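Side-chain contacts in periplasmic binding protein/LacI transcriptional regulator (Alkaliphilus metalliredigens, PDB 3CTP), which probably acts as a LacI-family DNA-binding transcriptional repressor and binds the sugar beta-D-xylulofuranose in the cleft between its two lobes: residues Ala79-Glu84 and Ala288-Ile293; Thr245-Leu250 and Val255-Glu260; Ala249-Gly254 and Leu275-Thr280; Ile298-Ile301 and Gly305-Ile308. All coordinates share one frame; numbering follows the deposited sequence.

Interaction 1 of 4, residues Ala79-Glu84 and Ala288-Ile293; sequences ASVIEE and ALAYTI
Ile82 and Ala290 mark the point where two helices meet, with their CA atoms 4.8 Å apart and the local axes 8.5 Å apart, crossing at -45°. The small Ala290 makes this close approach possible. Its CB points at the other helix and meets two residues there. CG1 of Val81 lies 3.6 Å from CB of Ala290. That branch stands anti to the backbone N (chi1 -180°), which turns it to the methyl. On the next residue, CG1 of Ile82 comes within 3.7 Å of the same CB, so the methyl of Ala290 rests against two neighbouring branched side chains. Further along, Ile82 and Ile293 cross at a slant and touch only through their ends, CD1 to CD1 at 4.2 Å. No hydrogen bond joins the two segments, and the contact is wholly apolar. Within 288-293, OG1 of Thr292 donates to O of Ala288 at 2.8 Å, while N of Thr292 reaches that oxygen from the opposite face of the carbonyl plane. Both helices belong to the lobe built on the larger, mixed sheet of this periplasmic-binding-protein fold. From helix 73-88, Glu83 is hydrogen-bonded to Tyr108 of the second subunit. Ile82 also packs on Leu93 of strand 92-97. Ile293 packs on Ile152 of strand 151-154.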
loop_
_atom_site.group_PDB
_atom_site.type_symbol
_atom_site.label_atom_id
_atom_site.label_comp_id
_atom_site.label_asym_id
_atom_site.label_seq_id
_atom_site.Cartn_x
_atom_site.Cartn_y
_atom_site.Cartn_z
ATOM N N ALA A 79 -5.843 -1.390 -8.022
ATOM C CA ALA A 79 -7.176 -0.969 -7.568
ATOM C C ALA A 79 -7.448 0.476 -7.988
ATOM O O ALA A 79 -8.586 0.814 -8.360
ATOM C CB ALA A 79 -7.269 -1.098 -6.053
ATOM N N SER A 80 -6.427 1.335 -7.908
ATOM C CA SER A 80 -6.640 2.733 -8.326
ATOM C C SER A 80 -7.004 2.823 -9.803
ATOM O O SER A 80 -7.865 3.613 -10.192
ATOM C CB SER A 80 -5.384 3.574 -8.068
ATOM O OG SER A 80 -5.137 3.693 -6.653
ATOM N N VAL A 81 -6.318 2.050 -10.639
ATOM C CA VAL A 81 -6.539 2.164 -12.083
ATOM C C VAL A 81 -7.831 1.450 -12.492
ATOM O O VAL A 81 -8.580 1.927 -13.336
ATOM C CB VAL A 81 -5.316 1.673 -12.867
ATOM C CG1 VAL A 81 -5.564 1.802 -14.359
ATOM C CG2 VAL A 81 -4.070 2.481 -12.446
ATOM N N ILE A 82 -8.126 0.290 -11.888
ATOM C CA ILE A 82 -9.424 -0.328 -12.144
ATOM C C ILE A 82 -10.552 0.650 -11.791
ATOM O O ILE A 82 -11.548 0.745 -12.503
ATOM C CB ILE A 82 -9.568 -1.620 -11.339
ATOM C CG1 ILE A 82 -8.596 -2.677 -11.895
ATOM C CG2 ILE A 82 -10.978 -2.150 -11.440
ATOM C CD1 ILE A 82 -8.508 -3.974 -11.078
ATOM N N GLU A 83 -10.400 1.385 -10.682
ATOM C CA GLU A 83 -11.450 2.330 -10.303
ATOM C C GLU A 83 -11.662 3.375 -11.401
ATOM O O GLU A 83 -12.801 3.728 -11.724
ATOM C CB GLU A 83 -11.156 2.998 -8.954
ATOM C CG GLU A 83 -12.236 4.037 -8.609
ATOM C CD GLU A 83 -12.742 3.950 -7.189
ATOM O OE1 GLU A 83 -12.328 3.037 -6.436
ATOM O OE2 GLU A 83 -13.597 4.795 -6.838
ATOM N N GLU A 84 -10.580 3.837 -12.005
ATOM C CA GLU A 84 -10.687 4.827 -13.097
ATOM C C GLU A 84 -11.453 4.268 -14.283
ATOM O O GLU A 84 -12.350 4.934 -14.845
ATOM C CB GLU A 84 -9.296 5.249 -13.577
ATOM C CG GLU A 84 -8.509 6.044 -12.553
ATOM C CD GLU A 84 -8.949 7.512 -12.437
ATOM O OE1 GLU A 84 -9.854 7.976 -13.184
ATOM O OE2 GLU A 84 -8.339 8.207 -11.602
ATOM N N ALA A 288 -3.281 -1.611 -19.148
ATOM C CA ALA A 288 -3.914 -2.590 -20.044
ATOM C C ALA A 288 -4.690 -3.657 -19.263
ATOM O O ALA A 288 -5.771 -4.095 -19.693
ATOM C CB ALA A 288 -2.871 -3.264 -20.946
ATOM N N LEU A 289 -4.138 -4.116 -18.141
ATOM C CA LEU A 289 -4.847 -5.122 -17.338
ATOM C C LEU A 289 -6.169 -4.558 -16.839
ATOM O O LEU A 289 -7.207 -5.217 -16.925
ATOM C CB LEU A 289 -4.009 -5.526 -16.124
ATOM C CG LEU A 289 -2.775 -6.358 -16.462
ATOM C CD1 LEU A 289 -1.821 -6.354 -15.258
ATOM C CD2 LEU A 289 -3.178 -7.806 -16.824
ATOM N N ALA A 290 -6.127 -3.335 -16.295
ATOM C CA ALA A 290 -7.333 -2.739 -15.720
ATOM C C ALA A 290 -8.371 -2.474 -16.790
ATOM O O ALA A 290 -9.561 -2.730 -16.608
ATOM C CB ALA A 290 -6.950 -1.421 -14.992
ATOM N N TYR A 291 -7.932 -1.914 -17.917
ATOM C CA TYR A 291 -8.825 -1.687 -19.035
ATOM C C TYR A 291 -9.528 -2.978 -19.439
ATOM O O TYR A 291 -10.762 -3.018 -19.627
ATOM C CB TYR A 291 -8.040 -1.120 -20.239
ATOM C CG TYR A 291 -8.832 -1.101 -21.532
ATOM C CD1 TYR A 291 -9.692 -0.068 -21.813
ATOM C CD2 TYR A 291 -8.713 -2.132 -22.455
ATOM C CE1 TYR A 291 -10.442 -0.056 -22.990
ATOM C CE2 TYR A 291 -9.445 -2.118 -23.650
ATOM C CZ TYR A 291 -10.299 -1.073 -23.896
ATOM O OH TYR A 291 -11.023 -1.044 -25.073
ATOM N N THR A 292 -8.744 -4.037 -19.573
ATOM C CA THR A 292 -9.250 -5.310 -20.077
ATOM C C THR A 292 -10.235 -5.934 -19.093
ATOM O O THR A 292 -11.281 -6.422 -19.473
ATOM C CB THR A 292 -8.063 -6.237 -20.370
ATOM O OG1 THR A 292 -7.288 -5.620 -21.411
ATOM C CG2 THR A 292 -8.525 -7.638 -20.833
ATOM N N ILE A 293 -9.879 -5.908 -17.806
ATOM C CA ILE A 293 -10.735 -6.499 -16.794
ATOM C C ILE A 293 -12.100 -5.810 -16.827
ATOM O O ILE A 293 -13.155 -6.468 -16.809
ATOM C CB ILE A 293 -10.078 -6.308 -15.413
ATOM C CG1 ILE A 293 -8.852 -7.221 -15.264
ATOM C CG2 ILE A 293 -11.080 -6.481 -14.286
ATOM C CD1 ILE A 293 -7.960 -6.898 -14.036
#

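Interaction 2 of 4, residues Thr245-Leu250 and Val255-Glu260; sequences TVMRAL and VSIPQE. With NA (sodium ion), chain D.
Leu250 and Val255 meet at the C-terminal end of helix 240-252, the helix of a beta-alpha-beta crossover between parallel strands 234-237 and 262-264. A Schellman motif turns the chain here. N of Val255 donates to O of Leu250 at 3.1 Å, from above the carbonyl plane. The reversal brings the two side chains together, CB to CB at 3.9 Å. The tight part is the apolar cluster behind this turn. CG1 of Ile257 lies beside the backbone N (chi1 -62°), and CD1 at its end touches two helix residues, 4.0 Å from CG of Met247 and 4.1 Å from CD1 of Leu250. Leu250 and Ile257 cross at about a right angle, whereas Met247 meets Ile257 at a slant. Leu250 and Ile257 both reach on to Ile263 of strand 262-264, so the cluster joins helix, loop and sheet. The outer side is looser and polar. There Glu260 is exposed and bends back on its own loop. Its OE1 accepts from N of Ser256 at 2.8 Å through the anti lone pair, and N of Glu260 returns a bond to O of Ser256. Val230 and Tyr232 complete the sodium site with their carbonyl oxygens; O of Glu260 and two waters each lie 2.2 Å from the ion.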
loop_
_atom_site.group_PDB
_atom_site.type_symbol
_atom_site.label_atom_id
_atom_site.label_comp_id
_atom_site.label_asym_id
_atom_site.label_seq_id
_atom_site.Cartn_x
_atom_site.Cartn_y
_atom_site.Cartn_z
ATOM N N THR A 245 12.086 -6.519 0.524
ATOM C CA THR A 245 12.412 -7.110 1.840
ATOM C C THR A 245 13.750 -7.844 1.778
ATOM O O THR A 245 14.554 -7.806 2.718
ATOM C CB THR A 245 11.324 -8.097 2.356
ATOM O OG1 THR A 245 11.326 -9.296 1.537
ATOM C CG2 THR A 245 9.971 -7.417 2.331
ATOM N N VAL A 246 13.990 -8.507 0.647
ATOM C CA VAL A 246 15.263 -9.219 0.462
ATOM C C VAL A 246 16.417 -8.221 0.436
ATOM O O VAL A 246 17.446 -8.427 1.066
ATOM C CB VAL A 246 15.244 -10.057 -0.837
ATOM C CG1 VAL A 246 16.661 -10.642 -1.153
ATOM C CG2 VAL A 246 14.178 -11.153 -0.750
ATOM N N MET A 247 16.260 -7.127 -0.298
ATOM C CA MET A 247 17.333 -6.138 -0.360
ATOM C C MET A 247 17.567 -5.525 1.023
ATOM O O MET A 247 18.713 -5.206 1.367
ATOM C CB MET A 247 16.961 -5.043 -1.358
ATOM C CG MET A 247 17.051 -5.518 -2.817
ATOM S SD MET A 247 16.540 -4.320 -4.123
ATOM C CE MET A 247 17.649 -2.922 -3.811
ATOM N N ARG A 248 16.493 -5.310 1.785
ATOM C CA ARG A 248 16.653 -4.742 3.144
ATOM C C ARG A 248 17.521 -5.663 3.989
ATOM O O ARG A 248 18.429 -5.208 4.713
ATOM C CB ARG A 248 15.292 -4.577 3.827
ATOM C CG ARG A 248 15.354 -4.549 5.396
ATOM C CD ARG A 248 13.930 -4.386 5.963
ATOM N NE ARG A 248 13.858 -4.269 7.421
ATOM C CZ ARG A 248 13.639 -5.293 8.232
ATOM N NH1 ARG A 248 13.500 -6.510 7.731
ATOM N NH2 ARG A 248 13.556 -5.097 9.549
ATOM N N ALA A 249 17.254 -6.964 3.893
ATOM C CA ALA A 249 18.038 -7.946 4.655
ATOM C C ALA A 249 19.486 -7.944 4.217
ATOM O O ALA A 249 20.385 -8.023 5.049
ATOM C CB ALA A 249 17.457 -9.330 4.511
ATOM N N LEU A 250 19.721 -7.884 2.911
ATOM C CA LEU A 250 21.101 -7.838 2.393
ATOM C C LEU A 250 21.810 -6.569 2.854
ATOM O O LEU A 250 22.982 -6.623 3.291
ATOM C CB LEU A 250 21.088 -7.923 0.857
ATOM C CG LEU A 250 20.735 -9.300 0.280
ATOM C CD1 LEU A 250 20.446 -9.224 -1.206
ATOM C CD2 LEU A 250 21.845 -10.330 0.551
ATOM N N VAL A 255 25.813 -5.794 2.463
ATOM C CA VAL A 255 25.985 -6.281 1.092
ATOM C C VAL A 255 25.796 -5.144 0.096
ATOM O O VAL A 255 24.896 -4.313 0.262
ATOM C CB VAL A 255 25.007 -7.458 0.796
ATOM C CG1 VAL A 255 25.012 -7.833 -0.679
ATOM C CG2 VAL A 255 25.383 -8.662 1.623
ATOM N N SER A 256 26.659 -5.088 -0.925
ATOM C CA SER A 256 26.576 -4.044 -1.930
ATOM C C SER A 256 25.850 -4.591 -3.141
ATOM O O SER A 256 26.213 -5.629 -3.680
ATOM C CB SER A 256 27.974 -3.548 -2.344
ATOM O OG SER A 256 28.479 -2.656 -1.359
ATOM N N ILE A 257 24.803 -3.883 -3.549
ATOM C CA ILE A 257 24.027 -4.242 -4.736
ATOM C C ILE A 257 24.208 -3.090 -5.718
ATOM O O ILE A 257 23.998 -1.937 -5.352
ATOM C CB ILE A 257 22.542 -4.374 -4.351
ATOM C CG1 ILE A 257 22.360 -5.494 -3.319
ATOM C CG2 ILE A 257 21.671 -4.651 -5.570
ATOM C CD1 ILE A 257 21.014 -5.422 -2.575
ATOM N N PRO A 258 24.581 -3.389 -6.969
ATOM C CA PRO A 258 24.707 -4.706 -7.596
ATOM C C PRO A 258 26.127 -5.272 -7.604
ATOM O O PRO A 258 26.365 -6.297 -8.246
ATOM C CB PRO A 258 24.336 -4.406 -9.049
ATOM C CG PRO A 258 24.880 -3.029 -9.277
ATOM C CD PRO A 258 24.730 -2.303 -7.959
ATOM N N GLN A 259 27.055 -4.602 -6.919
ATOM C CA GLN A 259 28.472 -5.007 -6.966
ATOM C C GLN A 259 28.703 -6.442 -6.502
ATOM O O GLN A 259 29.532 -7.164 -7.067
ATOM C CB GLN A 259 29.325 -4.069 -6.110
ATOM C CG GLN A 259 29.421 -2.656 -6.647
ATOM C CD GLN A 259 28.389 -1.727 -6.049
ATOM O OE1 GLN A 259 27.284 -2.143 -5.703
ATOM N NE2 GLN A 259 28.752 -0.447 -5.911
ATOM N N GLU A 260 27.979 -6.856 -5.470
ATOM C CA GLU A 260 28.190 -8.176 -4.910
ATOM C C GLU A 260 27.101 -9.157 -5.326
ATOM O O GLU A 260 27.332 -10.367 -5.408
ATOM C CB GLU A 260 28.226 -8.080 -3.394
ATOM C CG GLU A 260 29.478 -7.360 -2.908
ATOM C CD GLU A 260 29.649 -7.449 -1.422
ATOM O OE1 GLU A 260 28.906 -6.774 -0.689
ATOM O OE2 GLU A 260 30.566 -8.182 -0.983
HETATM NA NA NA D . 27.735 -12.529 -4.953
HETATM O O HOH W 1 29.818 -12.495 -4.127
HETATM O O HOH W 2 28.836 -13.063 -6.840
#

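Interaction 3 of 4, residues Ala249-Gly254 and Leu275-Thr280; sequences ALKKRG and LYPSLT
Lys251 reaches from the last turn of its helix to the backbone of Tyr276, not to the aromatic ring. CG leaves beside the backbone N (chi1 -74°), and the chain beyond it is fully extended. This carries the amine straight out to the loop. NZ is modelled 2.3 Å from O of Tyr276. A hydrogen bond is indicated, but the distance is too short to trust, so the exact place of the amine is doubtful. Tyr276 turns its side chain elsewhere: its CG lies anti to the backbone N (chi1 175°), and even CB of Tyr276 stays 4.8 Å from NZ of Lys251. Helix 240-252 ends just beyond the lysine in a Schellman motif. Gly254, with positive phi, takes the C-prime place, and N of Gly254 donates to O of Lys251 at 2.9 Å. The other side of the contact is set by a cis peptide bond between Tyr276 and Pro277. It puts the proline CD on the same side as the tyrosine carbonyl oxygen. CD of Pro277 therefore lies beside the lysine shaft, 4.4 Å from CE of Lys251. The contact is at the surface, close to the dimer interface. Lys251 packs on Tyr276 of the second subunit, and Tyr276 on Lys251 of that subunit. Lys252 forms a salt bridge with Glu321 of the second subunit.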
loop_
_atom_site.group_PDB
_atom_site.type_symbol
_atom_site.label_atom_id
_atom_site.label_comp_id
_atom_site.label_asym_id
_atom_site.label_seq_id
_atom_site.Cartn_x
_atom_site.Cartn_y
_atom_site.Cartn_z
ATOM N N ALA A 249 17.254 -6.964 3.893
ATOM C CA ALA A 249 18.038 -7.946 4.655
ATOM C C ALA A 249 19.486 -7.944 4.217
ATOM O O ALA A 249 20.385 -8.023 5.049
ATOM C CB ALA A 249 17.457 -9.330 4.511
ATOM N N LEU A 250 19.721 -7.884 2.911
ATOM C CA LEU A 250 21.101 -7.838 2.393
ATOM C C LEU A 250 21.810 -6.569 2.854
ATOM O O LEU A 250 22.982 -6.623 3.291
ATOM C CB LEU A 250 21.088 -7.923 0.857
ATOM C CG LEU A 250 20.735 -9.300 0.280
ATOM C CD1 LEU A 250 20.446 -9.224 -1.206
ATOM C CD2 LEU A 250 21.845 -10.330 0.551
ATOM N N LYS A 251 21.113 -5.425 2.783
ATOM C CA LYS A 251 21.712 -4.150 3.220
ATOM C C LYS A 251 22.107 -4.203 4.706
ATOM O O LYS A 251 23.163 -3.660 5.106
ATOM C CB LYS A 251 20.737 -2.981 2.972
ATOM C CG LYS A 251 20.600 -2.557 1.515
ATOM C CD LYS A 251 19.442 -1.568 1.380
ATOM C CE LYS A 251 19.294 -1.033 -0.032
ATOM N NZ LYS A 251 18.246 0.046 -0.073
ATOM N N LYS A 252 21.274 -4.829 5.532
ATOM C CA LYS A 252 21.570 -4.923 6.969
ATOM C C LYS A 252 22.882 -5.670 7.199
ATOM O O LYS A 252 23.550 -5.473 8.225
ATOM C CB LYS A 252 20.445 -5.630 7.712
ATOM C CG LYS A 252 19.133 -4.863 7.788
ATOM C CD LYS A 252 19.310 -3.519 8.467
ATOM C CE LYS A 252 17.991 -3.011 9.027
ATOM N NZ LYS A 252 18.037 -1.545 9.293
ATOM N N ARG A 253 23.257 -6.521 6.252
ATOM C CA ARG A 253 24.480 -7.312 6.388
ATOM C C ARG A 253 25.635 -6.633 5.667
ATOM O O ARG A 253 26.690 -7.228 5.504
ATOM C CB ARG A 253 24.323 -8.711 5.791
ATOM C CG ARG A 253 22.957 -9.332 5.828
ATOM C CD ARG A 253 22.950 -10.616 6.632
ATOM N NE ARG A 253 24.186 -11.385 6.540
ATOM C CZ ARG A 253 24.579 -12.254 7.469
ATOM N NH1 ARG A 253 23.826 -12.458 8.543
ATOM N NH2 ARG A 253 25.717 -12.918 7.329
ATOM N N GLY A 254 25.426 -5.416 5.186
ATOM C CA GLY A 254 26.494 -4.684 4.510
ATOM C C GLY A 254 26.766 -5.097 3.080
ATOM O O GLY A 254 27.820 -4.777 2.524
ATOM N N LEU A 275 12.652 2.898 -3.607
ATOM C CA LEU A 275 13.898 2.467 -2.932
ATOM C C LEU A 275 15.206 2.473 -3.780
ATOM O O LEU A 275 15.174 2.712 -4.974
ATOM C CB LEU A 275 13.722 1.081 -2.314
ATOM C CG LEU A 275 13.422 -0.081 -3.293
ATOM C CD1 LEU A 275 14.327 -0.105 -4.525
ATOM C CD2 LEU A 275 13.543 -1.383 -2.578
ATOM N N TYR A 276 16.339 2.162 -3.135
ATOM C CA TYR A 276 17.682 2.453 -3.680
ATOM C C TYR A 276 18.704 1.375 -3.334
ATOM O O TYR A 276 18.771 0.917 -2.189
ATOM C CB TYR A 276 18.150 3.801 -3.118
ATOM C CG TYR A 276 19.564 4.186 -3.479
ATOM C CD1 TYR A 276 19.811 5.173 -4.419
ATOM C CD2 TYR A 276 20.646 3.569 -2.872
ATOM C CE1 TYR A 276 21.107 5.537 -4.760
ATOM C CE2 TYR A 276 21.948 3.926 -3.201
ATOM C CZ TYR A 276 22.168 4.912 -4.147
ATOM O OH TYR A 276 23.456 5.272 -4.476
ATOM N N PRO A 277 19.487 0.933 -4.323
ATOM C CA PRO A 277 19.366 1.367 -5.709
ATOM C C PRO A 277 18.015 0.933 -6.265
ATOM O O PRO A 277 17.412 -0.007 -5.744
ATOM C CB PRO A 277 20.513 0.633 -6.419
ATOM C CG PRO A 277 20.863 -0.501 -5.547
ATOM C CD PRO A 277 20.496 -0.127 -4.148
ATOM N N SER A 278 17.547 1.619 -7.305
ATOM C CA SER A 278 16.254 1.300 -7.894
ATOM C C SER A 278 16.281 -0.078 -8.555
ATOM O O SER A 278 17.306 -0.515 -9.061
ATOM C CB SER A 278 15.838 2.358 -8.895
ATOM O OG SER A 278 16.883 2.504 -9.865
ATOM N N LEU A 279 15.123 -0.734 -8.552
ATOM C CA LEU A 279 15.026 -2.168 -8.803
ATOM C C LEU A 279 14.771 -2.514 -10.269
ATOM O O LEU A 279 13.760 -2.114 -10.845
ATOM C CB LEU A 279 13.853 -2.715 -7.967
ATOM C CG LEU A 279 13.528 -4.199 -8.078
ATOM C CD1 LEU A 279 14.669 -5.054 -7.588
ATOM C CD2 LEU A 279 12.303 -4.459 -7.220
ATOM N N THR A 280 15.663 -3.292 -10.872
ATOM C CA THR A 280 15.373 -3.882 -12.174
ATOM C C THR A 280 14.207 -4.847 -12.013
ATOM O O THR A 280 14.126 -5.583 -11.013
ATOM C CB THR A 280 16.593 -4.638 -12.677
ATOM O OG1 THR A 280 17.643 -3.689 -12.897
ATOM C CG2 THR A 280 16.275 -5.398 -13.969
#

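Interaction 4 of 4, residues Ile298-Ile301 and Gly305-Ile308; sequences IKII and GVLI
Lys299 lies across Val306, its aliphatic shaft on the valine and its amine linked to O of Gly305 only through a water. The CB of Lys299 points at the loop but makes only a distant approach, 4.4 Å from CG1 of Val306. CG leaves beside the backbone N (chi1 -72°) and serves as a spacer. CD makes the real contact, 4.0 Å from CB of Val306, and it also passes 4.3 Å from O of Gly305. The chain turns about the CD-CE bond (chi4 -69°). The bend brings NZ to the water, 3.4 Å away, in a weak bond that the water accepts. The same water donates to O of Gly305 at 2.7 Å. The lysine thus touches the loop directly through carbon and only loosely, through water, by its charge. Ile300, the next residue on the helix, meets the CG1 branch of Val306. Its CD1 lies 3.8 Å from CG1 of Val306, the two side chains crossing at about a right angle. That CG1 is held between the backbone N and the carbonyl carbon of Val306, a crowded place for a branch. CD1 of Ile300 also comes within 4.2 Å of CD1 of Ile308. No hydrogen bond links the two segments directly. Ile300 packs further on Pro137, and Ile308 on Ile150. The contact lies at the surface, where crystal neighbours also touch Ile300 and the loop. It belongs to the turn that leads from helix 286-302 into strand 311-318, in the mixed-sheet lobe of the periplasmic-binding-protein fold.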
loop_
_atom_site.group_PDB
_atom_site.type_symbol
_atom_site.label_atom_id
_atom_site.label_comp_id
_atom_site.label_asym_id
_atom_site.label_seq_id
_atom_site.Cartn_x
_atom_site.Cartn_y
_atom_site.Cartn_z
ATOM N N ILE A 298 -17.823 -5.736 -18.121
ATOM C CA ILE A 298 -18.997 -5.020 -18.616
ATOM C C ILE A 298 -19.697 -5.817 -19.740
ATOM O O ILE A 298 -20.928 -5.822 -19.850
ATOM C CB ILE A 298 -18.617 -3.627 -19.113
ATOM C CG1 ILE A 298 -18.285 -2.690 -17.957
ATOM C CG2 ILE A 298 -19.721 -3.045 -20.016
ATOM C CD1 ILE A 298 -19.337 -2.620 -16.932
ATOM N N LYS A 299 -18.920 -6.512 -20.564
ATOM C CA LYS A 299 -19.565 -7.408 -21.559
ATOM C C LYS A 299 -20.430 -8.459 -20.890
ATOM O O LYS A 299 -21.574 -8.722 -21.328
ATOM C CB LYS A 299 -18.520 -8.115 -22.444
ATOM C CG LYS A 299 -17.864 -7.215 -23.429
ATOM C CD LYS A 299 -16.970 -8.044 -24.360
ATOM C CE LYS A 299 -15.923 -7.174 -24.995
ATOM N NZ LYS A 299 -16.550 -6.245 -25.946
ATOM N N ILE A 300 -19.906 -9.084 -19.843
ATOM C CA ILE A 300 -20.663 -10.109 -19.146
ATOM C C ILE A 300 -21.894 -9.457 -18.501
ATOM O O ILE A 300 -23.001 -9.981 -18.599
ATOM C CB ILE A 300 -19.846 -10.872 -18.076
ATOM C CG1 ILE A 300 -18.567 -11.505 -18.654
ATOM C CG2 ILE A 300 -20.702 -11.959 -17.407
ATOM C CD1 ILE A 300 -18.841 -12.537 -19.714
ATOM N N ILE A 301 -21.706 -8.304 -17.849
ATOM C CA ILE A 301 -22.847 -7.642 -17.218
ATOM C C ILE A 301 -23.959 -7.363 -18.216
ATOM O O ILE A 301 -25.152 -7.536 -17.907
ATOM C CB ILE A 301 -22.411 -6.315 -16.543
ATOM C CG1 ILE A 301 -21.549 -6.611 -15.313
ATOM C CG2 ILE A 301 -23.654 -5.432 -16.225
ATOM C CD1 ILE A 301 -20.869 -5.337 -14.751
ATOM N N GLY A 305 -21.679 -10.907 -26.384
ATOM C CA GLY A 305 -20.950 -12.105 -26.722
ATOM C C GLY A 305 -19.471 -11.919 -26.531
ATOM O O GLY A 305 -18.887 -10.913 -26.948
ATOM N N VAL A 306 -18.855 -12.922 -25.918
ATOM C CA VAL A 306 -17.408 -12.941 -25.758
ATOM C C VAL A 306 -16.977 -14.373 -25.523
ATOM O O VAL A 306 -17.618 -15.083 -24.761
ATOM C CB VAL A 306 -16.928 -12.012 -24.611
ATOM C CG1 VAL A 306 -17.637 -12.310 -23.353
ATOM C CG2 VAL A 306 -15.424 -12.110 -24.395
ATOM N N LEU A 307 -15.907 -14.802 -26.186
ATOM C CA LEU A 307 -15.373 -16.145 -25.963
ATOM C C LEU A 307 -14.724 -16.175 -24.588
ATOM O O LEU A 307 -13.901 -15.309 -24.273
ATOM C CB LEU A 307 -14.329 -16.477 -27.042
ATOM C CG LEU A 307 -13.637 -17.833 -26.889
ATOM C CD1 LEU A 307 -14.629 -18.958 -26.928
ATOM C CD2 LEU A 307 -12.555 -18.044 -27.952
ATOM N N ILE A 308 -15.085 -17.161 -23.764
ATOM C CA ILE A 308 -14.485 -17.263 -22.429
ATOM C C ILE A 308 -13.146 -17.955 -22.532
ATOM O O ILE A 308 -13.089 -19.183 -22.635
ATOM C CB ILE A 308 -15.444 -18.021 -21.488
ATOM C CG1 ILE A 308 -16.801 -17.349 -21.482
ATOM C CG2 ILE A 308 -14.860 -18.110 -20.093
ATOM C CD1 ILE A 308 -16.751 -15.960 -21.078
HETATM O O HOH W 3 -17.932 -8.615 -28.032
#

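From the N terminus, helix 73-88 comes first, and interaction 1 closes a long loop by bringing it to helix 286-302 within the mixed-sheet lobe. Interactions 2 and 3, in the second lobe, both lie within that loop. Both start on helix 240-252 and share Ala249 and Leu250. Interaction 2 closes a short turn toward strand 262-264. Interaction 3 spans further, to the loop before strand 281-283. They touch each other, with centres about 4 Å apart. Interaction 4 follows in series on the later part of helix 286-302, about 17 Å from interaction 1 between centres, and ties that helix to the approach of strand 311-318.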